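Local coordinates for fiber protein (Duck adenovirus 1, PDB 6ITX) that forms the trimeric head at the tip of the avian adenovirus fiber and probably attaches the virus to a host-cell receptor, at residues Q140-S154 with N277-T291. Sequence-based numbering, arbitrary orientation.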
loop_
_atom_site.group_PDB
_atom_site.type_symbol
_atom_site.label_atom_id
_atom_site.label_comp_id
_atom_site.label_asym_id
_atom_site.label_seq_id
_atom_site.Cartn_x
_atom_site.Cartn_y
_atom_site.Cartn_z
ATOM N N GLN A 140 0.567 7.278 -13.013
ATOM C CA GLN A 140 1.212 6.550 -14.100
ATOM C C GLN A 140 1.975 7.560 -14.936
ATOM O O GLN A 140 1.388 8.547 -15.389
ATOM C CB GLN A 140 0.186 5.803 -14.960
ATOM C CG GLN A 140 0.800 5.034 -16.109
ATOM C CD GLN A 140 -0.170 4.073 -16.783
ATOM O OE1 GLN A 140 -1.338 4.379 -16.987
ATOM N NE2 GLN A 140 0.325 2.907 -17.137
ATOM N N ILE A 141 3.279 7.317 -15.128
ATOM C CA ILE A 141 4.178 8.247 -15.805
ATOM C C ILE A 141 4.827 7.546 -16.987
ATOM O O ILE A 141 5.265 6.396 -16.865
ATOM C CB ILE A 141 5.258 8.789 -14.845
ATOM C CG1 ILE A 141 4.594 9.523 -13.683
ATOM C CG2 ILE A 141 6.262 9.718 -15.589
ATOM C CD1 ILE A 141 3.842 10.738 -14.159
ATOM N N LYS A 142 4.895 8.238 -18.130
ATOM C CA LYS A 142 5.608 7.749 -19.306
ATOM C C LYS A 142 6.632 8.786 -19.736
ATOM O O LYS A 142 6.311 9.975 -19.808
ATOM C CB LYS A 142 4.655 7.469 -20.459
ATOM C CG LYS A 142 5.344 6.854 -21.649
ATOM C CD LYS A 142 4.322 6.376 -22.648
ATOM C CE LYS A 142 4.930 6.166 -24.021
ATOM N NZ LYS A 142 3.826 5.746 -24.955
ATOM N N ALA A 143 7.848 8.340 -20.044
ATOM C CA ALA A 143 8.904 9.275 -20.399
ATOM C C ALA A 143 9.737 8.764 -21.575
ATOM O O ALA A 143 9.813 7.561 -21.849
ATOM C CB ALA A 143 9.808 9.549 -19.198
ATOM N N THR A 144 10.372 9.707 -22.277
ATOM C CA THR A 144 11.317 9.393 -23.340
ATOM C C THR A 144 12.643 10.091 -23.078
ATOM O O THR A 144 12.694 11.177 -22.495
ATOM C CB THR A 144 10.796 9.809 -24.730
ATOM O OG1 THR A 144 10.602 11.228 -24.773
ATOM C CG2 THR A 144 9.493 9.108 -25.063
ATOM N N ALA A 145 13.725 9.463 -23.529
ATOM C CA ALA A 145 15.035 10.091 -23.377
ATOM C C ALA A 145 15.112 11.392 -24.162
ATOM O O ALA A 145 15.791 12.343 -23.735
ATOM C CB ALA A 145 16.139 9.131 -23.816
ATOM N N GLY A 146 14.403 11.458 -25.295
ATOM C CA GLY A 146 14.436 12.663 -26.111
ATOM C C GLY A 146 13.961 13.874 -25.343
ATOM O O GLY A 146 14.531 14.962 -25.462
ATOM N N TYR A 147 12.936 13.689 -24.512
ATOM C CA TYR A 147 12.422 14.748 -23.668
ATOM C C TYR A 147 13.012 14.712 -22.268
ATOM O O TYR A 147 12.467 15.342 -21.351
ATOM C CB TYR A 147 10.907 14.663 -23.624
ATOM C CG TYR A 147 10.299 15.107 -24.911
ATOM C CD1 TYR A 147 10.271 16.459 -25.260
ATOM C CD2 TYR A 147 9.771 14.184 -25.801
ATOM C CE1 TYR A 147 9.712 16.874 -26.448
ATOM C CE2 TYR A 147 9.213 14.586 -26.991
ATOM C CZ TYR A 147 9.185 15.929 -27.313
ATOM O OH TYR A 147 8.622 16.313 -28.506
ATOM N N TRP A 148 14.097 13.982 -22.082
ATOM C CA TRP A 148 14.829 13.983 -20.832
ATOM C C TRP A 148 16.099 14.786 -21.028
ATOM O O TRP A 148 16.536 15.021 -22.153
ATOM C CB TRP A 148 15.171 12.557 -20.394
ATOM C CG TRP A 148 15.233 12.379 -18.928
ATOM C CD1 TRP A 148 16.343 12.465 -18.131
ATOM C CD2 TRP A 148 14.136 12.069 -18.062
ATOM N NE1 TRP A 148 15.996 12.241 -16.826
ATOM C CE2 TRP A 148 14.648 11.998 -16.754
ATOM C CE3 TRP A 148 12.768 11.840 -18.269
ATOM C CZ2 TRP A 148 13.847 11.708 -15.658
ATOM C CZ3 TRP A 148 11.973 11.557 -17.173
ATOM C CH2 TRP A 148 12.520 11.494 -15.885
ATOM N N PHE A 149 16.697 15.212 -19.924
ATOM C CA PHE A 149 17.915 15.978 -20.057
ATOM C C PHE A 149 18.983 15.081 -20.654
ATOM O O PHE A 149 18.755 13.892 -20.900
ATOM C CB PHE A 149 18.329 16.568 -18.705
ATOM C CG PHE A 149 18.568 15.545 -17.624
ATOM C CD1 PHE A 149 19.734 14.772 -17.612
ATOM C CD2 PHE A 149 17.645 15.379 -16.600
ATOM C CE1 PHE A 149 19.961 13.846 -16.618
ATOM C CE2 PHE A 149 17.868 14.452 -15.592
ATOM C CZ PHE A 149 19.021 13.675 -15.606
ATOM N N THR A 150 20.166 15.653 -20.889
ATOM C CA THR A 150 21.281 14.921 -21.481
ATOM C C THR A 150 22.532 15.141 -20.649
ATOM O O THR A 150 22.783 16.256 -20.196
ATOM C CB THR A 150 21.524 15.359 -22.941
ATOM O OG1 THR A 150 20.293 15.292 -23.679
ATOM C CG2 THR A 150 22.565 14.453 -23.626
ATOM N N GLY A 151 23.292 14.077 -20.439
ATOM C CA GLY A 151 24.521 14.020 -19.668
ATOM C C GLY A 151 24.338 13.268 -18.351
ATOM O O GLY A 151 23.247 13.240 -17.760
ATOM N N GLY A 152 25.438 12.689 -17.858
ATOM C CA GLY A 152 25.370 11.815 -16.705
ATOM C C GLY A 152 25.008 10.402 -17.114
ATOM O O GLY A 152 24.872 10.075 -18.301
ATOM N N ASN A 153 24.852 9.538 -16.111
ATOM C CA ASN A 153 24.586 8.121 -16.357
ATOM C C ASN A 153 23.414 7.683 -15.494
ATOM O O ASN A 153 23.497 7.742 -14.266
ATOM C CB ASN A 153 25.829 7.275 -16.063
ATOM C CG ASN A 153 25.628 5.816 -16.364
ATOM O OD1 ASN A 153 24.610 5.221 -16.023
ATOM N ND2 ASN A 153 26.585 5.238 -17.087
ATOM N N SER A 154 22.327 7.246 -16.140
ATOM C CA SER A 154 21.146 6.816 -15.393
ATOM C C SER A 154 21.439 5.585 -14.552
ATOM O O SER A 154 20.971 5.474 -13.406
ATOM C CB SER A 154 19.988 6.519 -16.345
ATOM O OG SER A 154 20.356 5.476 -17.222
ATOM N N ASN A 277 22.030 3.862 -21.020
ATOM C CA ASN A 277 22.127 5.155 -20.339
ATOM C C ASN A 277 21.047 6.073 -20.889
ATOM O O ASN A 277 21.237 6.728 -21.918
ATOM C CB ASN A 277 23.516 5.749 -20.537
ATOM C CG ASN A 277 23.699 7.082 -19.845
ATOM O OD1 ASN A 277 22.816 7.560 -19.138
ATOM N ND2 ASN A 277 24.855 7.700 -20.060
ATOM N N PHE A 278 19.902 6.119 -20.200
ATOM C CA PHE A 278 18.824 7.032 -20.568
ATOM C C PHE A 278 19.311 8.465 -20.801
ATOM O O PHE A 278 18.714 9.201 -21.589
ATOM C CB PHE A 278 17.750 7.028 -19.473
ATOM C CG PHE A 278 16.338 7.303 -19.973
ATOM C CD1 PHE A 278 15.717 6.438 -20.871
ATOM C CD2 PHE A 278 15.624 8.398 -19.500
ATOM C CE1 PHE A 278 14.422 6.663 -21.294
ATOM C CE2 PHE A 278 14.342 8.639 -19.914
ATOM C CZ PHE A 278 13.724 7.767 -20.817
ATOM N N PHE A 279 20.361 8.897 -20.117
ATOM C CA PHE A 279 20.756 10.295 -20.219
ATOM C C PHE A 279 21.787 10.531 -21.315
ATOM O O PHE A 279 22.153 11.688 -21.562
ATOM C CB PHE A 279 21.310 10.805 -18.878
ATOM C CG PHE A 279 20.428 10.513 -17.691
ATOM C CD1 PHE A 279 19.038 10.416 -17.833
ATOM C CD2 PHE A 279 20.991 10.356 -16.421
ATOM C CE1 PHE A 279 18.227 10.135 -16.736
ATOM C CE2 PHE A 279 20.192 10.097 -15.312
ATOM C CZ PHE A 279 18.805 9.979 -15.468
ATOM N N ALA A 280 22.260 9.477 -21.976
ATOM C CA ALA A 280 23.335 9.625 -22.942
ATOM C C ALA A 280 22.815 10.259 -24.229
ATOM O O ALA A 280 21.621 10.214 -24.543
ATOM C CB ALA A 280 23.986 8.274 -23.237
ATOM N N SER A 281 23.743 10.868 -24.975
ATOM C CA SER A 281 23.420 11.523 -26.233
ATOM C C SER A 281 23.384 10.547 -27.401
ATOM O O SER A 281 22.866 10.893 -28.473
ATOM C CB SER A 281 24.437 12.627 -26.527
ATOM O OG SER A 281 25.745 12.084 -26.651
ATOM N N ASN A 282 23.935 9.349 -27.222
ATOM C CA ASN A 282 23.858 8.297 -28.217
ATOM C C ASN A 282 22.697 7.351 -27.943
ATOM O O ASN A 282 22.689 6.221 -28.451
ATOM C CB ASN A 282 25.184 7.533 -28.288
ATOM C CG ASN A 282 25.361 6.559 -27.143
ATOM O OD1 ASN A 282 25.097 6.885 -25.988
ATOM N ND2 ASN A 282 25.799 5.340 -27.463
ATOM N N THR A 283 21.721 7.793 -27.134
ATOM C CA THR A 283 20.487 7.051 -26.886
ATOM C C THR A 283 19.383 7.613 -27.762
ATOM O O THR A 283 19.088 8.807 -27.656
ATOM C CB THR A 283 20.079 7.154 -25.422
ATOM O OG1 THR A 283 21.061 6.498 -24.609
ATOM C CG2 THR A 283 18.693 6.535 -25.202
ATOM N N PRO A 284 18.748 6.825 -28.624
ATOM C CA PRO A 284 17.741 7.394 -29.517
ATOM C C PRO A 284 16.591 7.989 -28.729
ATOM O O PRO A 284 16.266 7.525 -27.620
ATOM C CB PRO A 284 17.295 6.192 -30.366
ATOM C CG PRO A 284 18.028 5.017 -29.842
ATOM C CD PRO A 284 19.167 5.475 -29.036
ATOM N N PRO A 285 15.946 9.030 -29.258
ATOM C CA PRO A 285 14.966 9.760 -28.442
ATOM C C PRO A 285 13.733 8.960 -28.120
ATOM O O PRO A 285 13.101 9.234 -27.099
ATOM C CB PRO A 285 14.631 10.978 -29.300
ATOM C CG PRO A 285 14.863 10.505 -30.696
ATOM C CD PRO A 285 16.042 9.575 -30.618
ATOM N N ASN A 286 13.372 7.984 -28.944
ATOM C CA ASN A 286 12.171 7.176 -28.754
ATOM C C ASN A 286 12.330 6.105 -27.672
ATOM O O ASN A 286 11.360 5.386 -27.378
ATOM C CB ASN A 286 11.786 6.512 -30.084
ATOM C CG ASN A 286 12.920 5.623 -30.657
ATOM O OD1 ASN A 286 14.066 6.084 -30.872
ATOM N ND2 ASN A 286 12.601 4.350 -30.897
ATOM N N THR A 287 13.529 5.949 -27.112
ATOM C CA THR A 287 13.682 5.143 -25.914
ATOM C C THR A 287 12.774 5.688 -24.819
ATOM O O THR A 287 12.691 6.907 -24.608
ATOM C CB THR A 287 15.128 5.154 -25.447
ATOM O OG1 THR A 287 15.966 4.707 -26.514
ATOM C CG2 THR A 287 15.297 4.243 -24.264
ATOM N N PHE A 288 12.087 4.774 -24.124
ATOM C CA PHE A 288 11.025 5.153 -23.208
ATOM C C PHE A 288 11.009 4.253 -21.980
ATOM O O PHE A 288 11.496 3.113 -21.997
ATOM C CB PHE A 288 9.668 5.062 -23.875
ATOM C CG PHE A 288 9.147 3.648 -23.973
ATOM C CD1 PHE A 288 9.701 2.753 -24.874
ATOM C CD2 PHE A 288 8.111 3.213 -23.165
ATOM C CE1 PHE A 288 9.227 1.459 -24.977
ATOM C CE2 PHE A 288 7.639 1.906 -23.265
ATOM C CZ PHE A 288 8.196 1.037 -24.175
ATOM N N PHE A 289 10.428 4.788 -20.907
ATOM C CA PHE A 289 9.977 3.992 -19.781
ATOM C C PHE A 289 8.533 4.375 -19.480
ATOM O O PHE A 289 8.054 5.459 -19.854
ATOM C CB PHE A 289 10.902 4.129 -18.543
ATOM C CG PHE A 289 10.823 5.468 -17.798
ATOM C CD1 PHE A 289 9.731 5.791 -16.985
ATOM C CD2 PHE A 289 11.888 6.352 -17.835
ATOM C CE1 PHE A 289 9.694 6.995 -16.279
ATOM C CE2 PHE A 289 11.858 7.552 -17.131
ATOM C CZ PHE A 289 10.768 7.877 -16.353
ATOM N N LEU A 290 7.828 3.439 -18.840
ATOM C CA LEU A 290 6.397 3.585 -18.585
ATOM C C LEU A 290 6.078 2.816 -17.311
ATOM O O LEU A 290 6.147 1.580 -17.282
ATOM C CB LEU A 290 5.574 3.082 -19.772
ATOM C CG LEU A 290 4.076 2.838 -19.553
ATOM C CD1 LEU A 290 3.314 4.145 -19.519
ATOM C CD2 LEU A 290 3.521 1.923 -20.611
ATOM N N THR A 291 5.776 3.548 -16.248
ATOM C CA THR A 291 5.359 2.914 -15.010
ATOM C C THR A 291 3.957 2.319 -15.181
ATOM O O THR A 291 3.148 2.824 -15.972
ATOM C CB THR A 291 5.351 3.931 -13.860
ATOM O OG1 THR A 291 4.099 4.649 -13.842
ATOM C CG2 THR A 291 6.502 4.924 -14.013
#
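Phe279 sets CG anti to its own carbonyl carbon (chi1 -50°), which carries its ring between Ser154 and Phe149, while Asn277, with CG anti to the backbone N (chi1 -179°), extends its amide to the chain at Gly152-Ser154. The pair illustrates how two loops can be held together by a ring packed between side chains and an amide bonded to backbone atoms. Ser154 CB stands over one face of the Phe279 ring, 3.8 Å from its centroid, and Phe149 CZ lies over the centre of the opposite face. Trp148 runs alongside, its five-membered ring tilted only 5° from the plane of Phe279 but displaced, so that little of either face is shared. The indole also receives two ring edges, from Phe278 in a T-shaped pair and from Phe289 in an offset one, and Ala143 CB makes a CH-pi contact over a face of the Phe289 ring, 3.7 Å from its centroid.

The amide of Asn277 works at both ends. ND2 donates to a lone pair of Gly152 O at 3.0 Å, whereas OD1 accepts from Ser154 N (3.1 Å) and, closing an Asx turn, from Phe279 N, one from above and one from below the amide plane. Ser154 OG in turn accepts from Phe278 N and has a second partner in Gln271.

Beyond the loops the two segments pair as antiparallel strands, with Ala143 and Phe289 as a hydrogen-bonded pair; at the far end Gln140 NE2 bonds to Thr291 O and to Ser202 O of a neighbouring subunit. Strand 134-144 lies between strands 118-131 and 288-299 of the head-domain sheet, strand 226-235 follows beyond 288-299, and Phe161 of strand 160-165 packs against Trp148 and Phe289.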